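Local coordinates for Lmo2125 protein (PDB 5TU0) that binds maltose and, as a lipoprotein of the bacterial solute-binding family, probably delivers it to a membrane sugar transporter, at residues Gly56-Phe69 with Ala271-Asn284. The protein carries 2 engineered substitutions. Sequence-based numbering, arbitrary orientation. Where two conformers were deposited one is given.
With TTN (tartronate), chain C.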
ATOM      1  N   GLY A  56     -12.300 -18.302  15.960  1.00 31.76           N
ATOM      2  CA  GLY A  56     -11.160 -19.111  16.382  1.00 32.10           C
ATOM      3  C   GLY A  56     -11.428 -20.027  17.562  1.00 33.30           C
ATOM      4  O   GLY A  56     -11.274 -21.248  17.448  1.00 35.47           O
ATOM      5  N   PRO A  57     -11.811 -19.454  18.712  1.00 33.50           N
ATOM      6  CA  PRO A  57     -12.151 -20.297  19.872  1.00 35.08           C
ATOM      7  C   PRO A  57     -13.368 -21.212  19.622  1.00 36.32           C
ATOM      8  O   PRO A  57     -13.471 -22.299  20.226  1.00 37.25           O
ATOM      9  CB  PRO A  57     -12.439 -19.274  20.976  1.00 35.40           C
ATOM     10  CG  PRO A  57     -11.650 -18.068  20.577  1.00 34.98           C
ATOM     11  CD  PRO A  57     -11.730 -18.027  19.077  1.00 33.26           C
ATOM     12  N   ALA A  58     -14.272 -20.785  18.738  1.00 34.95           N
ATOM     13  CA  ALA A  58     -15.440 -21.586  18.407  1.00 36.85           C
ATOM     14  C   ALA A  58     -15.086 -22.822  17.556  1.00 36.26           C
ATOM     15  O   ALA A  58     -15.892 -23.747  17.428  1.00 38.70           O
ATOM     16  CB  ALA A  58     -16.467 -20.718  17.677  1.00 37.21           C
ATOM     17  N   GLY A  59     -13.875 -22.834  16.998  1.00 35.19           N
ATOM     18  CA  GLY A  59     -13.424 -23.891  16.106  1.00 35.07           C
ATOM     19  C   GLY A  59     -14.026 -23.748  14.718  1.00 34.66           C
ATOM     20  O   GLY A  59     -14.012 -24.706  13.955  1.00 37.26           O
ATOM     21  N   THR A  60     -14.559 -22.562  14.395  1.00 34.29           N
ATOM     22  CA  THR A  60     -15.204 -22.303  13.100  1.00 33.96           C
ATOM     23  C   THR A  60     -14.410 -21.428  12.122  1.00 34.25           C
ATOM     24  O   THR A  60     -14.894 -21.154  11.018  1.00 35.62           O
ATOM     25  CB  THR A  60     -16.556 -21.587  13.308  1.00 34.99           C
ATOM     26  OG1 THR A  60     -16.333 -20.241  13.777  1.00 34.18           O
ATOM     27  CG2 THR A  60     -17.447 -22.365  14.296  1.00 35.71           C
ATOM     28  N   ALA A  61     -13.213 -20.971  12.506  1.00 32.37           N
ATOM     29  CA  ALA A  61     -12.434 -20.107  11.623  1.00 31.32           C
ATOM     30  C   ALA A  61     -11.726 -20.929  10.553  1.00 30.31           C
ATOM     31  O   ALA A  61     -11.375 -22.088  10.805  1.00 30.33           O
ATOM     32  CB  ALA A  61     -11.390 -19.350  12.426  1.00 30.55           C
ATOM     33  N   PRO A  62     -11.475 -20.327   9.377  1.00 29.54           N
ATOM     34  CA  PRO A  62     -10.711 -21.032   8.341  1.00 29.85           C
ATOM     35  C   PRO A  62      -9.278 -21.290   8.821  1.00 28.69           C
ATOM     36  O   PRO A  62      -8.809 -20.639   9.765  1.00 28.68           O
ATOM     37  CB  PRO A  62     -10.709 -20.028   7.172  1.00 29.43           C
ATOM     38  CG  PRO A  62     -10.819 -18.707   7.838  1.00 28.90           C
ATOM     39  CD  PRO A  62     -11.760 -18.935   8.972  1.00 29.87           C
ATOM     40  N   ASP A  63      -8.591 -22.237   8.185  1.00 29.15           N
ATOM     41  CA  ASP A  63      -7.208 -22.536   8.531  1.00 27.50           C
ATOM     42  C   ASP A  63      -6.238 -21.521   7.985  1.00 26.13           C
ATOM     43  O   ASP A  63      -5.266 -21.154   8.667  1.00 25.77           O
ATOM     44  CB  ASP A  63      -6.813 -23.896   7.985  1.00 28.13           C
ATOM     45  CG  ASP A  63      -7.605 -25.008   8.601  1.00 29.32           C
ATOM     46  OD1 ASP A  63      -7.520 -25.165   9.833  1.00 29.66           O
ATOM     47  OD2 ASP A  63      -8.286 -25.733   7.845  1.00 29.88           O
ATOM     48  N   VAL A  64      -6.462 -21.080   6.744  0.50 25.40           N
ATOM     49  CA  VAL A  64      -5.598 -20.083   6.116  0.50 24.25           C
ATOM     50  C   VAL A  64      -6.442 -19.022   5.420  0.50 24.67           C
ATOM     51  O   VAL A  64      -7.564 -19.280   4.982  0.50 24.85           O
ATOM     52  CB  VAL A  64      -4.614 -20.695   5.096  0.50 24.06           C
ATOM     53  CG1 VAL A  64      -3.612 -21.618   5.787  0.50 24.22           C
ATOM     54  CG2 VAL A  64      -5.368 -21.431   4.009  0.50 24.41           C
ATOM     55  N   MET A  65      -5.889 -17.818   5.353  1.00 24.25           N
ATOM     56  CA  MET A  65      -6.555 -16.684   4.733  1.00 25.74           C
ATOM     57  C   MET A  65      -5.489 -15.658   4.354  1.00 25.56           C
ATOM     58  O   MET A  65      -4.308 -15.903   4.526  1.00 25.37           O
ATOM     59  CB  MET A  65      -7.590 -16.122   5.712  1.00 28.36           C
ATOM     60  CG  MET A  65      -6.993 -15.488   6.964  1.00 29.81           C
ATOM     61  SD  MET A  65      -7.855 -15.914   8.500  1.00 36.23           S
ATOM     62  CE  MET A  65      -7.103 -17.521   8.726  1.00 35.08           C
ATOM     63  N   MET A  66      -5.903 -14.515   3.838  1.00 25.93           N
ATOM     64  CA  MET A  66      -4.964 -13.477   3.486  1.00 26.12           C
ATOM     65  C   MET A  66      -5.175 -12.270   4.387  1.00 25.58           C
ATOM     66  O   MET A  66      -6.215 -12.131   5.045  1.00 25.42           O
ATOM     67  CB  MET A  66      -5.138 -13.084   2.017  1.00 28.18           C
ATOM     68  CG  MET A  66      -4.887 -14.232   1.040  1.00 29.54           C
ATOM     69  SD  MET A  66      -5.309 -13.800  -0.669  1.00 35.00           S
ATOM     70  CE  MET A  66      -4.246 -12.408  -0.929  1.00 33.52           C
ATOM     71  N   SER A  67      -4.173 -11.396   4.414  1.00 25.10           N
ATOM     72  CA  SER A  67      -4.250 -10.159   5.162  1.00 24.86           C
ATOM     73  C   SER A  67      -3.345  -9.115   4.537  1.00 24.36           C
ATOM     74  O   SER A  67      -2.277  -9.448   4.010  1.00 23.63           O
ATOM     75  CB  SER A  67      -3.825 -10.373   6.616  1.00 25.73           C
ATOM     76  OG  SER A  67      -3.780  -9.139   7.334  1.00 25.91           O
ATOM     77  N   ALA A  68      -3.792  -7.860   4.570  1.00 24.82           N
ATOM     78  CA  ALA A  68      -2.935  -6.755   4.179  1.00 24.89           C
ATOM     79  C   ALA A  68      -1.723  -6.806   5.104  1.00 24.59           C
ATOM     80  O   ALA A  68      -1.851  -7.187   6.280  1.00 23.83           O
ATOM     81  CB  ALA A  68      -3.649  -5.433   4.353  1.00 25.53           C
ATOM     82  N   PHE A  69      -0.557  -6.404   4.594  1.00 25.44           N
ATOM     83  CA  PHE A  69       0.672  -6.397   5.397  1.00 26.30           C
ATOM     84  C   PHE A  69       0.532  -5.569   6.676  1.00 27.58           C
ATOM     85  O   PHE A  69       1.029  -5.968   7.730  1.00 26.39           O
ATOM     86  CB  PHE A  69       1.873  -5.816   4.622  1.00 26.94           C
ATOM     87  CG  PHE A  69       2.394  -6.681   3.499  1.00 26.62           C
ATOM     88  CD1 PHE A  69       2.437  -8.069   3.601  1.00 26.49           C
ATOM     89  CD2 PHE A  69       2.952  -6.087   2.379  1.00 27.61           C
ATOM     90  CE1 PHE A  69       2.950  -8.842   2.571  1.00 25.61           C
ATOM     91  CE2 PHE A  69       3.476  -6.855   1.357  1.00 27.70           C
ATOM     92  CZ  PHE A  69       3.479  -8.239   1.464  1.00 26.43           C
ATOM     93  N   ALA A 271       5.224   0.691   1.288  1.00 23.47           N
ATOM     94  CA  ALA A 271       5.277  -0.572   0.543  1.00 24.46           C
ATOM     95  C   ALA A 271       4.118  -1.426   1.063  1.00 25.89           C
ATOM     96  O   ALA A 271       4.215  -1.993   2.153  1.00 28.41           O
ATOM     97  CB  ALA A 271       6.603  -1.276   0.793  1.00 25.55           C
ATOM     98  N   GLY A 272       3.040  -1.523   0.293  1.00 25.52           N
ATOM     99  CA  GLY A 272       1.857  -2.269   0.702  1.00 24.66           C
ATOM    100  C   GLY A 272       1.817  -3.641   0.062  1.00 24.98           C
ATOM    101  O   GLY A 272       2.771  -4.074  -0.619  1.00 24.17           O
ATOM    102  N   GLY A 273       0.716  -4.328   0.292  1.00 24.91           N
ATOM    103  CA  GLY A 273       0.541  -5.666  -0.267  1.00 24.78           C
ATOM    104  C   GLY A 273      -0.181  -6.588   0.682  1.00 24.74           C
ATOM    105  O   GLY A 273      -0.757  -6.144   1.672  1.00 23.98           O
ATOM    106  N   LYS A 274      -0.123  -7.881   0.371  1.00 24.43           N
ATOM    107  CA  LYS A 274      -0.830  -8.895   1.120  1.00 24.91           C
ATOM    108  C   LYS A 274       0.018 -10.158   1.296  1.00 24.15           C
ATOM    109  O   LYS A 274       0.875 -10.495   0.457  1.00 22.86           O
ATOM    110  CB  LYS A 274      -2.120  -9.280   0.384  1.00 26.24           C
ATOM    111  CG  LYS A 274      -3.109  -8.147   0.124  1.00 27.58           C
ATOM    112  CD  LYS A 274      -4.388  -8.720  -0.491  1.00 29.77           C
ATOM    113  CE  LYS A 274      -5.400  -7.669  -0.951  1.00 31.48           C
ATOM    114  NZ  LYS A 274      -4.991  -7.111  -2.257  1.00 34.13           N
ATOM    115  N   GLY A 275      -0.246 -10.851   2.391  1.00 23.73           N
ATOM    116  CA  GLY A 275       0.409 -12.106   2.700  1.00 23.64           C
ATOM    117  C   GLY A 275      -0.634 -13.161   3.053  1.00 23.51           C
ATOM    118  O   GLY A 275      -1.801 -12.849   3.349  1.00 22.37           O
ATOM    119  N   TRP A 276      -0.216 -14.416   2.995  1.00 23.05           N
ATOM    120  CA  TRP A 276      -1.035 -15.516   3.426  1.00 23.55           C
ATOM    121  C   TRP A 276      -0.719 -15.739   4.911  1.00 23.99           C
ATOM    122  O   TRP A 276       0.447 -15.673   5.326  1.00 24.11           O
ATOM    123  CB  TRP A 276      -0.724 -16.776   2.613  1.00 24.29           C
ATOM    124  CG  TRP A 276      -1.336 -16.783   1.273  1.00 25.22           C
ATOM    125  CD1 TRP A 276      -0.784 -16.359   0.107  1.00 25.93           C
ATOM    126  CD2 TRP A 276      -2.645 -17.266   0.951  1.00 26.66           C
ATOM    127  NE1 TRP A 276      -1.672 -16.565  -0.938  1.00 27.23           N
ATOM    128  CE2 TRP A 276      -2.827 -17.099  -0.436  1.00 27.04           C
ATOM    129  CE3 TRP A 276      -3.679 -17.812   1.708  1.00 27.11           C
ATOM    130  CZ2 TRP A 276      -4.003 -17.484  -1.087  1.00 27.69           C
ATOM    131  CZ3 TRP A 276      -4.855 -18.190   1.065  1.00 28.12           C
ATOM    132  CH2 TRP A 276      -5.001 -18.018  -0.320  1.00 27.38           C
ATOM    133  N   VAL A 277      -1.758 -15.980   5.707  1.00 24.03           N
ATOM    134  CA  VAL A 277      -1.605 -16.184   7.138  1.00 23.58           C
ATOM    135  C   VAL A 277      -2.320 -17.445   7.576  1.00 24.11           C
ATOM    136  O   VAL A 277      -3.212 -17.922   6.870  1.00 24.34           O
ATOM    137  CB  VAL A 277      -2.116 -14.971   7.935  1.00 23.27           C
ATOM    138  CG1 VAL A 277      -1.378 -13.711   7.482  1.00 23.02           C
ATOM    139  CG2 VAL A 277      -3.626 -14.768   7.790  1.00 23.38           C
ATOM    140  N   VAL A 278      -1.910 -17.981   8.730  1.00 24.41           N
ATOM    141  CA  VAL A 278      -2.477 -19.219   9.301  1.00 25.32           C
ATOM    142  C   VAL A 278      -3.145 -18.909  10.625  1.00 25.11           C
ATOM    143  O   VAL A 278      -2.555 -18.263  11.490  1.00 25.71           O
ATOM    144  CB  VAL A 278      -1.383 -20.273   9.545  1.00 25.70           C
ATOM    145  CG1 VAL A 278      -1.958 -21.526  10.204  1.00 26.88           C
ATOM    146  CG2 VAL A 278      -0.678 -20.610   8.246  1.00 25.99           C
ATOM    147  N   SER A 279      -4.384 -19.358  10.783  1.00 25.20           N
ATOM    148  CA  SER A 279      -5.104 -19.193  12.035  1.00 25.26           C
ATOM    149  C   SER A 279      -4.348 -19.877  13.179  1.00 26.17           C
ATOM    150  O   SER A 279      -3.930 -21.024  13.046  1.00 25.16           O
ATOM    151  CB  SER A 279      -6.493 -19.818  11.912  1.00 25.92           C
ATOM    152  OG  SER A 279      -7.155 -19.869  13.157  1.00 26.52           O
ATOM    153  N   ASN A 280      -4.168 -19.172  14.301  1.00 26.70           N
ATOM    154  CA  ASN A 280      -3.480 -19.766  15.457  1.00 28.02           C
ATOM    155  C   ASN A 280      -4.374 -20.817  16.126  1.00 29.23           C
ATOM    156  O   ASN A 280      -3.894 -21.587  16.950  1.00 29.64           O
ATOM    157  CB  ASN A 280      -3.092 -18.692  16.476  1.00 28.68           C
ATOM    158  CG  ASN A 280      -1.943 -19.117  17.387  1.00 29.73           C
ATOM    159  OD1 ASN A 280      -1.159 -20.020  17.070  1.00 30.19           O
ATOM    160  ND2 ASN A 280      -1.806 -18.418  18.503  1.00 30.73           N
ATOM    161  N   TYR A 281      -5.656 -20.850  15.748  1.00 29.55           N
ATOM    162  CA  TYR A 281      -6.632 -21.803  16.286  1.00 31.25           C
ATOM    163  C   TYR A 281      -6.756 -23.038  15.406  1.00 32.37           C
ATOM    164  O   TYR A 281      -7.487 -23.968  15.742  1.00 34.28           O
ATOM    165  CB  TYR A 281      -8.009 -21.126  16.395  1.00 31.43           C
ATOM    166  CG  TYR A 281      -7.972 -19.763  17.089  1.00 30.91           C
ATOM    167  CD1 TYR A 281      -8.100 -19.655  18.463  1.00 31.98           C
ATOM    168  CD2 TYR A 281      -7.825 -18.590  16.347  1.00 30.25           C
ATOM    169  CE1 TYR A 281      -8.066 -18.423  19.098  1.00 32.06           C
ATOM    170  CE2 TYR A 281      -7.794 -17.345  16.967  1.00 30.25           C
ATOM    171  CZ  TYR A 281      -7.903 -17.271  18.345  1.00 30.95           C
ATOM    172  OH  TYR A 281      -7.870 -16.056  18.953  1.00 30.94           O
ATOM    173  N   SER A 282      -6.042 -23.055  14.283  1.00 31.54           N
ATOM    174  CA  SER A 282      -6.126 -24.162  13.353  1.00 32.14           C
ATOM    175  C   SER A 282      -5.629 -25.465  13.957  1.00 33.89           C
ATOM    176  O   SER A 282      -4.676 -25.497  14.744  1.00 33.22           O
ATOM    177  CB  SER A 282      -5.344 -23.864  12.080  1.00 30.76           C
ATOM    178  OG  SER A 282      -5.382 -24.974  11.191  1.00 29.42           O
ATOM    179  N   LYS A 283      -6.299 -26.538  13.569  1.00 35.60           N
ATOM    180  CA  LYS A 283      -5.943 -27.862  14.011  1.00 37.96           C
ATOM    181  C   LYS A 283      -5.168 -28.528  12.867  1.00 36.12           C
ATOM    182  O   LYS A 283      -4.803 -29.703  12.967  1.00 35.61           O
ATOM    183  CB  LYS A 283      -7.235 -28.652  14.320  1.00 42.01           C
ATOM    184  CG  LYS A 283      -7.227 -29.362  15.654  1.00 44.77           C
ATOM    185  CD  LYS A 283      -7.296 -28.345  16.778  1.00 46.53           C
ATOM    186  CE  LYS A 283      -7.483 -29.013  18.127  1.00 49.62           C
ATOM    187  NZ  LYS A 283      -7.574 -27.995  19.216  1.00 50.84           N
ATOM    188  N   ASN A 284      -4.912 -27.771  11.792  1.00 33.00           N
ATOM    189  CA  ASN A 284      -4.230 -28.279  10.604  1.00 32.90           C
ATOM    190  C   ASN A 284      -3.009 -27.429  10.241  1.00 30.99           C
ATOM    191  O   ASN A 284      -2.767 -27.158   9.065  1.00 29.61           O
ATOM    192  CB  ASN A 284      -5.213 -28.251   9.435  1.00 33.23           C
ATOM    193  CG  ASN A 284      -6.475 -29.057   9.701  1.00 35.30           C
ATOM    194  OD1 ASN A 284      -6.431 -30.277   9.797  1.00 35.80           O
ATOM    195  ND2 ASN A 284      -7.605 -28.377   9.770  1.00 35.87           N
TER
HETATM  196  C1  TTN C 502      -1.239 -29.956  13.095  1.00 60.37           C
HETATM  197  C2  TTN C 502      -1.851 -30.016  14.474  1.00 60.65           C
HETATM  198  C3  TTN C 502      -2.238 -28.654  14.985  1.00 60.46           C
HETATM  199  O1  TTN C 502      -0.168 -29.328  12.954  1.00 60.52           O
HETATM  200  O2  TTN C 502      -1.811 -30.523  12.135  1.00 59.73           O
HETATM  201  O3  TTN C 502      -3.020 -30.850  14.483  1.00 60.79           O
HETATM  202  O4  TTN C 502      -2.444 -27.733  14.167  1.00 52.10           O
HETATM  203  O5  TTN C 502      -2.353 -28.496  16.221  1.00 64.51           O
HETATM  204  O   HOH W   1      -8.732 -21.823  12.552  1.00 32.73           O
HETATM  205  O   HOH W   2      -8.853 -26.358  12.117  1.00 39.41           O
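W276 carries M66 on one face of its indole: M66 CG stands 3.6 Å from the centroid of the six-membered ring, 6° off the normal, a CH-pi contact. M66 SD lies over the same face, farther from the centre, a Met-aromatic contact. With chi1 at -61°, CG of M66 is anti to its carbonyl carbon, and the chain runs on across the ring until the bend at chi3 brings CE to K274 CD. The Y281 ring takes G56 CA over one face, 3.5 Å from its centroid, and P57 CD beside it, with S279 OG in plane at the edge; H80 binds the Y281 hydroxyl. On the F69 ring, K274 N lies over the centre of one face and G273 C toward the rim, while A271 O is at the edge.

D63 OD1 accepts from S282 OG at 2.5 Å and from N284 ND2 at 3.2 Å, both from the same face of the carboxylate; water 2 adds a third bond and T12 N holds OD2. Hydrogen-bonded pairs M65-V277 (V277 N to M65 O, 2.8 Å) and S67-G275 alternate with non-hydrogen-bonded V64-V278 and M66-W276, and F69 N to G273 O continues them. This alternation and the 143° angle define an antiparallel strand pair. It belongs to the mixed sheet of a solute-binding protein of the periplasmic-binding-protein fold; the loop after V278 leads to tartronate, and A68, at the other end, lies about 6 Å from bound glucose.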